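Local coordinates for Ice-binding protein (Colwellia, PDB 3WP9) that binds to the surface of ice crystals, inhibits their growth and hinders ice recrystallization, which may protect membranes from freezing injury, at residues L17-I22 against L76-M81; T29-V34 against T213-T218; L107-G112 against V126-T131. All coordinates share one frame; numbering follows the deposited sequence.

Contact 1: residues L17-I22 against L76-M81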
ATOM      1  N   LEU A  17       6.726  -4.470  -0.618  1.00 13.76           N
ATOM      2  CA  LEU A  17       7.825  -4.508  -1.579  1.00 14.60           C
ATOM      3  C   LEU A  17       8.366  -3.107  -1.507  1.00 14.62           C
ATOM      4  O   LEU A  17       7.644  -2.163  -1.581  1.00 16.28           O
ATOM      5  CB  LEU A  17       7.325  -4.799  -3.028  1.00 14.66           C
ATOM      6  CG  LEU A  17       8.511  -4.880  -4.046  1.00 15.94           C
ATOM      7  CD1 LEU A  17       9.457  -6.032  -3.731  1.00 16.12           C
ATOM      8  CD2 LEU A  17       7.909  -4.972  -5.434  1.00 16.42           C
ATOM      9  N   SER A  18       9.678  -2.983  -1.354  1.00 15.65           N
ATOM     10  CA  SER A  18      10.336  -1.668  -1.427  1.00 14.42           C
ATOM     11  C   SER A  18      11.665  -1.752  -2.179  1.00 15.48           C
ATOM     12  O   SER A  18      12.192  -2.888  -2.421  1.00 17.15           O
ATOM     13  CB  SER A  18      10.618  -1.145   0.002  1.00 15.37           C
ATOM     14  OG  SER A  18      11.668  -1.899   0.574  1.00 18.65           O
ATOM     15  N   LYS A  19      12.259  -0.590  -2.384  1.00 17.22           N
ATOM     16  CA  LYS A  19      13.574  -0.566  -3.079  1.00 17.54           C
ATOM     17  C   LYS A  19      14.733  -0.351  -2.163  1.00 18.18           C
ATOM     18  O   LYS A  19      15.901  -0.684  -2.509  1.00 19.15           O
ATOM     19  CB  LYS A  19      13.571   0.532  -4.105  1.00 17.32           C
ATOM     20  CG  LYS A  19      12.549   0.200  -5.201  1.00 19.09           C
ATOM     21  CD  LYS A  19      12.564   1.103  -6.396  1.00 22.51           C
ATOM     22  CE  LYS A  19      13.932   1.138  -7.054  1.00 25.42           C
ATOM     23  NZ  LYS A  19      13.766   2.019  -8.259  1.00 28.06           N
ATOM     24  N   SER A  20      14.463   0.230  -0.991  1.00 16.11           N
ATOM     25  CA  SER A  20      15.566   0.648  -0.171  1.00 19.79           C
ATOM     26  C   SER A  20      15.477   0.219   1.296  1.00 20.92           C
ATOM     27  O   SER A  20      16.146   0.831   2.141  1.00 25.86           O
ATOM     28  CB  SER A  20      15.841   2.137  -0.341  1.00 22.86           C
ATOM     29  OG  SER A  20      14.928   2.823   0.439  1.00 30.71           O
ATOM     30  N   GLY A  21      14.725  -0.845   1.572  1.00 18.90           N
ATOM     31  CA  GLY A  21      14.741  -1.454   2.845  1.00 16.43           C
ATOM     32  C   GLY A  21      13.362  -1.460   3.470  1.00 15.46           C
ATOM     33  O   GLY A  21      12.451  -0.715   3.006  1.00 14.80           O
ATOM     34  N   ILE A  22      13.246  -2.266   4.487  1.00 15.73           N
ATOM     35  CA  ILE A  22      12.007  -2.337   5.287  1.00 14.69           C
ATOM     36  C   ILE A  22      12.432  -2.293   6.753  1.00 15.48           C
ATOM     37  O   ILE A  22      13.254  -3.121   7.204  1.00 16.34           O
ATOM     38  CB  ILE A  22      11.210  -3.631   5.031  1.00 15.89           C
ATOM     39  CG1 ILE A  22      10.773  -3.805   3.566  1.00 15.21           C
ATOM     40  CG2 ILE A  22      10.057  -3.679   5.990  1.00 13.73           C
ATOM     41  CD1 ILE A  22      10.061  -5.141   3.366  1.00 18.41           C
ATOM     42  N   LEU A  76      11.808  -8.409 -11.331  1.00 22.71           N
ATOM     43  CA  LEU A  76      10.527  -8.383 -12.027  1.00 21.50           C
ATOM     44  C   LEU A  76       9.484  -7.649 -11.175  1.00 21.98           C
ATOM     45  O   LEU A  76       8.864  -6.734 -11.714  1.00 22.56           O
ATOM     46  CB  LEU A  76      10.008  -9.781 -12.380  1.00 21.56           C
ATOM     47  CG  LEU A  76      10.873 -10.570 -13.370  1.00 21.91           C
ATOM     48  CD1 LEU A  76      10.246 -11.966 -13.562  1.00 25.14           C
ATOM     49  CD2 LEU A  76      11.001  -9.780 -14.646  1.00 22.19           C
ATOM     50  N   ALA A  77       9.290  -8.055  -9.904  1.00 19.29           N
ATOM     51  CA  ALA A  77       8.353  -7.358  -8.991  1.00 18.89           C
ATOM     52  C   ALA A  77       8.578  -5.865  -8.917  1.00 18.15           C
ATOM     53  O   ALA A  77       7.607  -5.053  -9.026  1.00 21.89           O
ATOM     54  CB  ALA A  77       8.414  -7.917  -7.571  1.00 18.39           C
ATOM     55  N   VAL A  78       9.849  -5.458  -8.698  1.00 17.68           N
ATOM     56  CA  VAL A  78      10.117  -4.007  -8.633  1.00 16.47           C
ATOM     57  C   VAL A  78       9.789  -3.279  -9.922  1.00 17.49           C
ATOM     58  O   VAL A  78       9.249  -2.143  -9.956  1.00 18.58           O
ATOM     59  CB  VAL A  78      11.539  -3.728  -8.119  1.00 18.49           C
ATOM     60  CG1 VAL A  78      11.921  -2.233  -8.321  1.00 17.22           C
ATOM     61  CG2 VAL A  78      11.663  -4.119  -6.651  1.00 17.62           C
ATOM     62  N   SER A  79      10.140  -3.920 -11.044  1.00 20.96           N
ATOM     63  CA  SER A  79       9.725  -3.393 -12.384  1.00 21.77           C
ATOM     64  C   SER A  79       8.225  -3.208 -12.526  1.00 18.80           C
ATOM     65  O   SER A  79       7.762  -2.133 -12.904  1.00 18.48           O
ATOM     66  CB  SER A  79      10.136  -4.421 -13.461  1.00 23.47           C
ATOM     67  OG  SER A  79      11.474  -4.140 -13.754  1.00 40.49           O
ATOM     68  N   ASP A  80       7.457  -4.263 -12.217  1.00 19.48           N
ATOM     69  CA  ASP A  80       5.956  -4.239 -12.296  1.00 20.30           C
ATOM     70  C   ASP A  80       5.349  -3.214 -11.325  1.00 20.06           C
ATOM     71  O   ASP A  80       4.278  -2.630 -11.589  1.00 21.89           O
ATOM     72  CB  ASP A  80       5.380  -5.620 -12.026  1.00 22.08           C
ATOM     73  CG  ASP A  80       5.602  -6.561 -13.216  1.00 24.80           C
ATOM     74  OD1 ASP A  80       5.872  -5.996 -14.289  1.00 26.95           O
ATOM     75  OD2 ASP A  80       5.514  -7.816 -13.022  1.00 30.26           O
ATOM     76  N   MET A  81       6.051  -2.988 -10.203  1.00 19.01           N
ATOM     77  CA  MET A  81       5.577  -1.967  -9.244  1.00 18.15           C
ATOM     78  C   MET A  81       5.702  -0.593  -9.915  1.00 15.94           C
ATOM     79  O   MET A  81       4.778   0.247  -9.816  1.00 18.43           O
ATOM     80  CB  MET A  81       6.370  -2.007  -7.942  1.00 17.97           C
ATOM     81  CG  MET A  81       6.232  -0.660  -7.177  1.00 20.33           C
ATOM     82  SD  MET A  81       7.013  -0.664  -5.541  1.00 18.79           S
ATOM     83  CE  MET A  81       8.779  -0.871  -5.924  1.00 20.36           C
TER
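Leu17, near the end of strand 14-18, drives its side chain into the flank of helix 71-89, where Ala77, Val78 and Met81 receive it. With CG anti to the backbone N (chi1 -178°), the chain reaches toward the helix and its CD2 branch does most of the touching. CD2 of Leu17 stands 3.7 Å from CB of Ala77 and also rests against the carbonyl O of Ala77. The same CD2 lies 4.0 Å from CG2 of Val78 and meets CB of Met81, so one methyl is shared by three residues within about one turn of the helix. CD1 of Leu17 meets the same Val78 methyl, CG2. An alanine in place of Leu17 would probably open a gap between sheet and helix and leave CB of Ala77, CG2 of Val78 and CB of Met81 without this apolar partner.

Ser18 turns its side chain away from the helix; its OG bonds O of Gly21 at 2.8 Å, bracing the turn within residues 17-22, and also bonds Thr36 OG1. Lys19 contributes aliphatic carbons rather than charge: its CD lies 3.9 Å from CG1 of Val78, and its CG meets CE of Met81. Nearby, OD2 of Asp80 adds a polar tie to N of Glu10. Between residues 17-22 and 76-81 themselves the touching side-chain atoms are all carbon, which implies apolar packing.

Contact 2: residues T29-V34 against T213-T218; sequences TVTGNV and TINAPT
Thr31 and Asn215 are neighbours on one face of a parallel sheet of the right-handed beta-helix, in which strand 29-31 pairs with 213-215. The axes of the two short strands come within 4.8 Å, and their directions differ by 5°. The register sets Thr29 beside Thr213, Val30 beside Ile214 and Thr31 beside Asn215. Side chains alternate in matched pairs: Thr29, Thr31, Thr213 and Asn215 lie on one face, Val30 and Ile214 on the other, where they are buried.

On the threonine-bearing face, Thr31 and Asn215 cross obliquely. OG1 of Thr31 stands beside its backbone N (chi1 -61°) and comes to 3.8 Å from OD1 of Asn215. The other end of that amide has its own mate, because ND2 of Asn215 bonds OD1 of Asn198 on the next strand, a bond that would limit rotation of the amide. On the inner face CG2 of Val30 lies 4.2 Å from CB of Ile214, while the end of Ile214 leads away from strand 29-31, and its side chain also touches Leu201 and Val197.

Main-chain bonds supply the register. N of Ile214 donates to O of Thr29 at 2.8 Å, and N of Thr31 returns a bond to O of Ile214 at 2.9 Å. Ala216 lies past the strand, yet its N completes the bridge of Thr31 with Asn215: it reaches O of Thr31 at 3.0 Å with an N-H...O angle of 166°, and CB of Ala216 sits 3.8 Å from that same oxygen.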
ATOM      1  N   THR A  29       3.063  -8.116  12.451  1.00 18.63           N
ATOM      2  CA  THR A  29       2.686  -9.348  11.775  1.00 20.15           C
ATOM      3  C   THR A  29       2.350  -9.020  10.365  1.00 17.46           C
ATOM      4  O   THR A  29       1.493  -8.127  10.101  1.00 18.72           O
ATOM      5  CB  THR A  29       1.418  -9.911  12.408  1.00 21.62           C
ATOM      6  OG1 THR A  29       1.700 -10.254  13.763  1.00 31.50           O
ATOM      7  CG2 THR A  29       1.025 -11.205  11.710  1.00 26.59           C
ATOM      8  N   VAL A  30       3.028  -9.646   9.423  1.00 19.40           N
ATOM      9  CA  VAL A  30       2.784  -9.412   8.021  1.00 17.19           C
ATOM     10  C   VAL A  30       2.285 -10.752   7.453  1.00 21.14           C
ATOM     11  O   VAL A  30       3.030 -11.712   7.523  1.00 22.75           O
ATOM     12  CB  VAL A  30       4.061  -8.961   7.267  1.00 18.97           C
ATOM     13  CG1 VAL A  30       3.762  -8.726   5.813  1.00 17.78           C
ATOM     14  CG2 VAL A  30       4.579  -7.682   7.938  1.00 18.11           C
ATOM     15  N   THR A  31       1.018 -10.799   7.048  1.00 22.74           N
ATOM     16  CA  THR A  31       0.524 -12.040   6.394  1.00 26.13           C
ATOM     17  C   THR A  31       0.613 -11.829   4.886  1.00 25.43           C
ATOM     18  O   THR A  31      -0.232 -11.103   4.337  1.00 35.05           O
ATOM     19  CB  THR A  31      -0.946 -12.275   6.780  1.00 26.83           C
ATOM     20  OG1 THR A  31      -1.065 -12.443   8.210  1.00 30.50           O
ATOM     21  CG2 THR A  31      -1.463 -13.547   6.104  1.00 28.82           C
ATOM     22  N   GLY A  32       1.624 -12.426   4.247  1.00 24.53           N
ATOM     23  CA  GLY A  32       1.948 -12.267   2.842  1.00 25.03           C
ATOM     24  C   GLY A  32       3.473 -12.302   2.700  1.00 24.01           C
ATOM     25  O   GLY A  32       4.181 -12.563   3.671  1.00 24.12           O
ATOM     26  N   ASN A  33       3.960 -12.071   1.495  1.00 20.29           N
ATOM     27  CA  ASN A  33       5.347 -12.053   1.130  1.00 23.89           C
ATOM     28  C   ASN A  33       5.887 -10.636   1.245  1.00 19.09           C
ATOM     29  O   ASN A  33       5.189  -9.643   0.997  1.00 19.28           O
ATOM     30  CB  ASN A  33       5.488 -12.535  -0.308  1.00 23.68           C
ATOM     31  CG  ASN A  33       4.819 -13.879  -0.500  1.00 29.23           C
ATOM     32  OD1 ASN A  33       5.057 -14.819   0.264  1.00 30.00           O
ATOM     33  ND2 ASN A  33       3.927 -13.952  -1.475  1.00 32.17           N
ATOM     34  N   VAL A  34       7.160 -10.579   1.609  1.00 19.17           N
ATOM     35  CA  VAL A  34       7.856  -9.267   1.605  1.00 17.19           C
ATOM     36  C   VAL A  34       9.151  -9.428   0.856  1.00 17.79           C
ATOM     37  O   VAL A  34       9.784 -10.529   0.822  1.00 21.06           O
ATOM     38  CB  VAL A  34       8.184  -8.802   3.047  1.00 18.04           C
ATOM     39  CG1 VAL A  34       6.879  -8.834   3.889  1.00 15.87           C
ATOM     40  CG2 VAL A  34       9.244  -9.684   3.642  1.00 18.84           C
ATOM     41  N   THR A 213      -0.157  -4.640  11.938  1.00 14.00           N
ATOM     42  CA  THR A 213      -0.688  -5.863  11.298  1.00 14.77           C
ATOM     43  C   THR A 213      -0.891  -5.451   9.870  1.00 13.37           C
ATOM     44  O   THR A 213      -1.679  -4.538   9.563  1.00 15.42           O
ATOM     45  CB  THR A 213      -2.032  -6.146  11.895  1.00 14.92           C
ATOM     46  OG1 THR A 213      -1.884  -6.399  13.308  1.00 19.30           O
ATOM     47  CG2 THR A 213      -2.653  -7.415  11.202  1.00 20.30           C
ATOM     48  N   ILE A 214      -0.138  -6.082   8.974  1.00 15.90           N
ATOM     49  CA  ILE A 214      -0.216  -5.793   7.593  1.00 14.47           C
ATOM     50  C   ILE A 214      -0.704  -7.077   6.876  1.00 16.93           C
ATOM     51  O   ILE A 214       0.041  -8.090   6.894  1.00 18.12           O
ATOM     52  CB  ILE A 214       1.157  -5.362   7.010  1.00 14.49           C
ATOM     53  CG1 ILE A 214       1.844  -4.237   7.887  1.00 12.45           C
ATOM     54  CG2 ILE A 214       1.010  -4.950   5.550  1.00 14.88           C
ATOM     55  CD1 ILE A 214       1.214  -2.870   7.948  1.00 12.88           C
ATOM     56  N   ASN A 215      -1.896  -6.976   6.253  1.00 17.43           N
ATOM     57  CA  ASN A 215      -2.496  -8.183   5.605  1.00 19.20           C
ATOM     58  C   ASN A 215      -2.631  -8.023   4.103  1.00 17.20           C
ATOM     59  O   ASN A 215      -3.155  -6.983   3.646  1.00 20.33           O
ATOM     60  CB  ASN A 215      -3.912  -8.365   6.122  1.00 17.07           C
ATOM     61  CG  ASN A 215      -4.009  -8.570   7.624  1.00 20.86           C
ATOM     62  OD1 ASN A 215      -3.248  -9.330   8.191  1.00 22.51           O
ATOM     63  ND2 ASN A 215      -4.964  -7.915   8.252  1.00 19.42           N
ATOM     64  N   ALA A 216      -2.220  -9.048   3.328  1.00 20.24           N
ATOM     65  CA  ALA A 216      -2.576  -9.005   1.915  1.00 21.04           C
ATOM     66  C   ALA A 216      -4.117  -8.870   1.789  1.00 21.93           C
ATOM     67  O   ALA A 216      -4.871  -9.370   2.644  1.00 24.79           O
ATOM     68  CB  ALA A 216      -2.084 -10.228   1.183  1.00 20.12           C
ATOM     69  N   PRO A 217      -4.607  -8.126   0.773  1.00 23.82           N
ATOM     70  CA  PRO A 217      -6.050  -7.876   0.610  1.00 21.64           C
ATOM     71  C   PRO A 217      -6.716  -9.114  -0.008  1.00 26.26           C
ATOM     72  O   PRO A 217      -6.111  -9.849  -0.765  1.00 29.19           O
ATOM     73  CB  PRO A 217      -6.103  -6.684  -0.351  1.00 19.64           C
ATOM     74  CG  PRO A 217      -4.818  -6.829  -1.144  1.00 21.69           C
ATOM     75  CD  PRO A 217      -3.797  -7.522  -0.312  1.00 20.38           C
ATOM     76  N   THR A 218      -7.938  -9.370   0.364  1.00 25.33           N
ATOM     77  CA  THR A 218      -8.442 -10.669  -0.103  1.00 29.36           C
ATOM     78  C   THR A 218      -9.034 -10.538  -1.495  1.00 29.25           C
ATOM     79  O   THR A 218      -9.393  -9.418  -1.962  1.00 26.77           O
ATOM     80  CB  THR A 218      -9.452 -11.298   0.834  1.00 30.32           C
ATOM     81  OG1 THR A 218     -10.479 -10.337   1.058  1.00 33.59           O
ATOM     82  CG2 THR A 218      -8.751 -11.765   2.138  1.00 33.31           C
TER

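Contact 3: residues L107-G112 against V126-T131; sequences LTLEPG and VTFNGT
Leu109 and Phe128 lie side by side, pointing the same way into the buried side of the right-handed beta-helix, where parallel, in-register pairing joins their neighbouring strands. The leucine can be traced outward atom by atom. Its CB is 3.7 Å from O of Thr127 and also stands over one face of the Phe128 ring, offset toward the rim. CG, placed anti to the carbonyl carbon (chi1 -59°), remains near the Thr127 oxygen. Beyond it, CD1 of Leu109 reaches 3.7 Å from CZ of Phe128 and makes an off-centre CH-pi contact, 4.2 Å from the ring centroid and 30° off its normal. The same methyl meets CG2 of Val126, so it bridges two residues of the neighbouring strand.

The other side of the pair carries Thr108, Thr127 and Asn129. OG1 of Thr108 packs against CB of Thr127, while CG2 of Thr108 touches CB of Asn129 at 3.7 Å. Asn129 directs its polar end elsewhere, with OD1 bonded to OG1 of Thr155.

Three main-chain bonds fix the register. N of Thr127 donates to O of Leu107, and N of Leu109 donates to O of Thr127 at 2.7 Å. The third, from N of Asn129 to O of Leu109, is longer at 3.3 Å. Its acceptor is shared, since O of Leu109 also receives NE1 of Trp136. After the strands, CD of Pro111 rests 3.6 Å from O of Asn129.

Strands 108-109 and 152-155 form the two edges of this small sheet, with 126-129 between them. On the inner side Leu109 and Phe128 both touch Met138 of strand 136-140, and Trp136 of that strand meets the Phe128 ring edge-to-face.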
ATOM      1  N   LEU A 107     -16.245  11.897   4.039  1.00 17.47           N
ATOM      2  CA  LEU A 107     -16.814  11.596   2.705  1.00 18.46           C
ATOM      3  C   LEU A 107     -17.000  10.116   2.421  1.00 18.13           C
ATOM      4  O   LEU A 107     -16.266   9.240   2.843  1.00 20.56           O
ATOM      5  CB  LEU A 107     -15.897  12.237   1.595  1.00 19.53           C
ATOM      6  CG  LEU A 107     -15.743  13.753   1.637  1.00 21.56           C
ATOM      7  CD1 LEU A 107     -14.748  14.182   0.514  1.00 22.61           C
ATOM      8  CD2 LEU A 107     -17.044  14.474   1.502  1.00 23.74           C
ATOM      9  N   THR A 108     -18.071   9.797   1.694  1.00 18.63           N
ATOM     10  CA  THR A 108     -18.245   8.510   1.072  1.00 19.58           C
ATOM     11  C   THR A 108     -17.913   8.775  -0.419  1.00 20.55           C
ATOM     12  O   THR A 108     -18.468   9.723  -1.017  1.00 23.34           O
ATOM     13  CB  THR A 108     -19.693   8.031   1.204  1.00 22.90           C
ATOM     14  OG1 THR A 108     -19.922   7.794   2.615  1.00 26.30           O
ATOM     15  CG2 THR A 108     -19.829   6.785   0.493  1.00 21.58           C
ATOM     16  N   LEU A 109     -16.983   7.993  -0.921  1.00 21.05           N
ATOM     17  CA  LEU A 109     -16.422   8.141  -2.258  1.00 20.45           C
ATOM     18  C   LEU A 109     -16.987   7.018  -3.147  1.00 20.51           C
ATOM     19  O   LEU A 109     -16.786   5.829  -2.901  1.00 23.22           O
ATOM     20  CB  LEU A 109     -14.881   8.006  -2.197  1.00 20.65           C
ATOM     21  CG  LEU A 109     -14.184   9.030  -1.288  1.00 27.85           C
ATOM     22  CD1 LEU A 109     -12.651   8.910  -1.427  1.00 31.53           C
ATOM     23  CD2 LEU A 109     -14.601  10.480  -1.522  1.00 28.31           C
ATOM     24  N   GLU A 110     -17.677   7.398  -4.227  1.00 24.24           N
ATOM     25  CA  GLU A 110     -18.142   6.406  -5.199  1.00 25.39           C
ATOM     26  C   GLU A 110     -16.961   6.026  -6.137  1.00 21.02           C
ATOM     27  O   GLU A 110     -15.968   6.790  -6.173  1.00 22.33           O
ATOM     28  CB  GLU A 110     -19.302   7.025  -6.021  1.00 30.31           C
ATOM     29  CG  GLU A 110     -18.922   8.419  -6.575  1.00 37.39           C
ATOM     30  CD  GLU A 110     -19.856   8.996  -7.664  1.00 49.23           C
ATOM     31  OE1 GLU A 110     -21.078   8.710  -7.648  1.00 53.16           O
ATOM     32  OE2 GLU A 110     -19.361   9.766  -8.531  1.00 49.98           O
ATOM     33  N   PRO A 111     -17.038   4.877  -6.801  1.00 23.34           N
ATOM     34  CA  PRO A 111     -15.976   4.360  -7.705  1.00 23.93           C
ATOM     35  C   PRO A 111     -15.642   5.437  -8.729  1.00 25.26           C
ATOM     36  O   PRO A 111     -16.516   6.226  -9.135  1.00 28.96           O
ATOM     37  CB  PRO A 111     -16.600   3.120  -8.311  1.00 26.11           C
ATOM     38  CG  PRO A 111     -17.657   2.712  -7.287  1.00 24.09           C
ATOM     39  CD  PRO A 111     -18.226   4.023  -6.910  1.00 22.34           C
ATOM     40  N   GLY A 112     -14.393   5.550  -9.104  1.00 23.45           N
ATOM     41  CA  GLY A 112     -14.006   6.656  -9.973  1.00 23.04           C
ATOM     42  C   GLY A 112     -12.533   6.933  -9.883  1.00 24.64           C
ATOM     43  O   GLY A 112     -11.818   6.316  -9.056  1.00 25.21           O
ATOM     44  N   VAL A 126     -13.120   7.835   6.456  1.00 15.60           N
ATOM     45  CA  VAL A 126     -13.564   8.067   5.083  1.00 16.71           C
ATOM     46  C   VAL A 126     -14.085   6.735   4.573  1.00 15.55           C
ATOM     47  O   VAL A 126     -13.551   5.661   4.875  1.00 16.52           O
ATOM     48  CB  VAL A 126     -12.357   8.511   4.172  1.00 16.44           C
ATOM     49  CG1 VAL A 126     -11.278   7.442   4.189  1.00 17.56           C
ATOM     50  CG2 VAL A 126     -12.857   8.674   2.717  1.00 14.56           C
ATOM     51  N   THR A 127     -15.189   6.756   3.772  1.00 16.58           N
ATOM     52  CA  THR A 127     -15.782   5.555   3.283  1.00 17.95           C
ATOM     53  C   THR A 127     -15.727   5.480   1.771  1.00 19.02           C
ATOM     54  O   THR A 127     -15.856   6.514   1.085  1.00 17.95           O
ATOM     55  CB  THR A 127     -17.260   5.424   3.747  1.00 20.91           C
ATOM     56  OG1 THR A 127     -17.311   5.530   5.172  1.00 21.76           O
ATOM     57  CG2 THR A 127     -17.937   4.144   3.246  1.00 21.19           C
ATOM     58  N   PHE A 128     -15.505   4.290   1.370  1.00 16.26           N
ATOM     59  CA  PHE A 128     -15.520   3.829  -0.050  1.00 19.56           C
ATOM     60  C   PHE A 128     -16.707   2.856  -0.209  1.00 20.50           C
ATOM     61  O   PHE A 128     -16.664   1.745   0.317  1.00 18.92           O
ATOM     62  CB  PHE A 128     -14.218   3.086  -0.416  1.00 20.25           C
ATOM     63  CG  PHE A 128     -12.990   4.007  -0.530  1.00 20.98           C
ATOM     64  CD1 PHE A 128     -12.516   4.386  -1.803  1.00 20.34           C
ATOM     65  CD2 PHE A 128     -12.322   4.476   0.599  1.00 21.45           C
ATOM     66  CE1 PHE A 128     -11.426   5.256  -1.958  1.00 19.07           C
ATOM     67  CE2 PHE A 128     -11.216   5.359   0.476  1.00 21.81           C
ATOM     68  CZ  PHE A 128     -10.786   5.778  -0.811  1.00 19.56           C
ATOM     69  N   ASN A 129     -17.700   3.284  -1.031  1.00 20.91           N
ATOM     70  CA  ASN A 129     -18.902   2.515  -1.250  1.00 22.76           C
ATOM     71  C   ASN A 129     -19.055   2.109  -2.735  1.00 20.73           C
ATOM     72  O   ASN A 129     -19.091   2.996  -3.610  1.00 22.37           O
ATOM     73  CB  ASN A 129     -20.116   3.318  -0.837  1.00 23.71           C
ATOM     74  CG  ASN A 129     -21.391   2.490  -0.961  1.00 22.46           C
ATOM     75  OD1 ASN A 129     -21.612   1.581  -0.189  1.00 25.08           O
ATOM     76  ND2 ASN A 129     -22.200   2.785  -1.976  1.00 29.33           N
ATOM     77  N   GLY A 130     -19.083   0.819  -2.946  1.00 21.10           N
ATOM     78  CA  GLY A 130     -19.426   0.244  -4.251  1.00 23.11           C
ATOM     79  C   GLY A 130     -19.455  -1.246  -4.161  1.00 22.48           C
ATOM     80  O   GLY A 130     -19.433  -1.813  -3.083  1.00 27.40           O
ATOM     81  N   THR A 131     -19.567  -1.925  -5.308  1.00 26.31           N
ATOM     82  CA  THR A 131     -19.620  -3.371  -5.341  1.00 29.14           C
ATOM     83  C   THR A 131     -18.219  -3.938  -5.388  1.00 31.29           C
ATOM     84  O   THR A 131     -17.237  -3.171  -5.563  1.00 28.83           O
ATOM     85  CB  THR A 131     -20.396  -3.849  -6.617  1.00 32.80           C
ATOM     86  OG1 THR A 131     -19.582  -3.597  -7.780  1.00 32.63           O
ATOM     87  CG2 THR A 131     -21.703  -3.071  -6.770  1.00 33.70           C
TER

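Contacts 1 and 2 belong to one region of the beta-helix: their centres are 16 Å apart, strands 14-18 and 33-36 are neighbours in the same sheet, and CD1 of Ile22 packs on CB of Val34 at 4.1 Å. Contact 3 lies across the chain's centre from contact 1, with centres 29 Å apart, and its nearest atoms are about 11 Å from those of contact 2. In sequence it is nested within the loop that contact 2 closes. Ice-binding sites are inferred by similarity: the side chain of Ser18 in contact 1 is about 11 Å from that of Thr40, and that of Thr213 in contact 2 about 11 Å from that of Thr193.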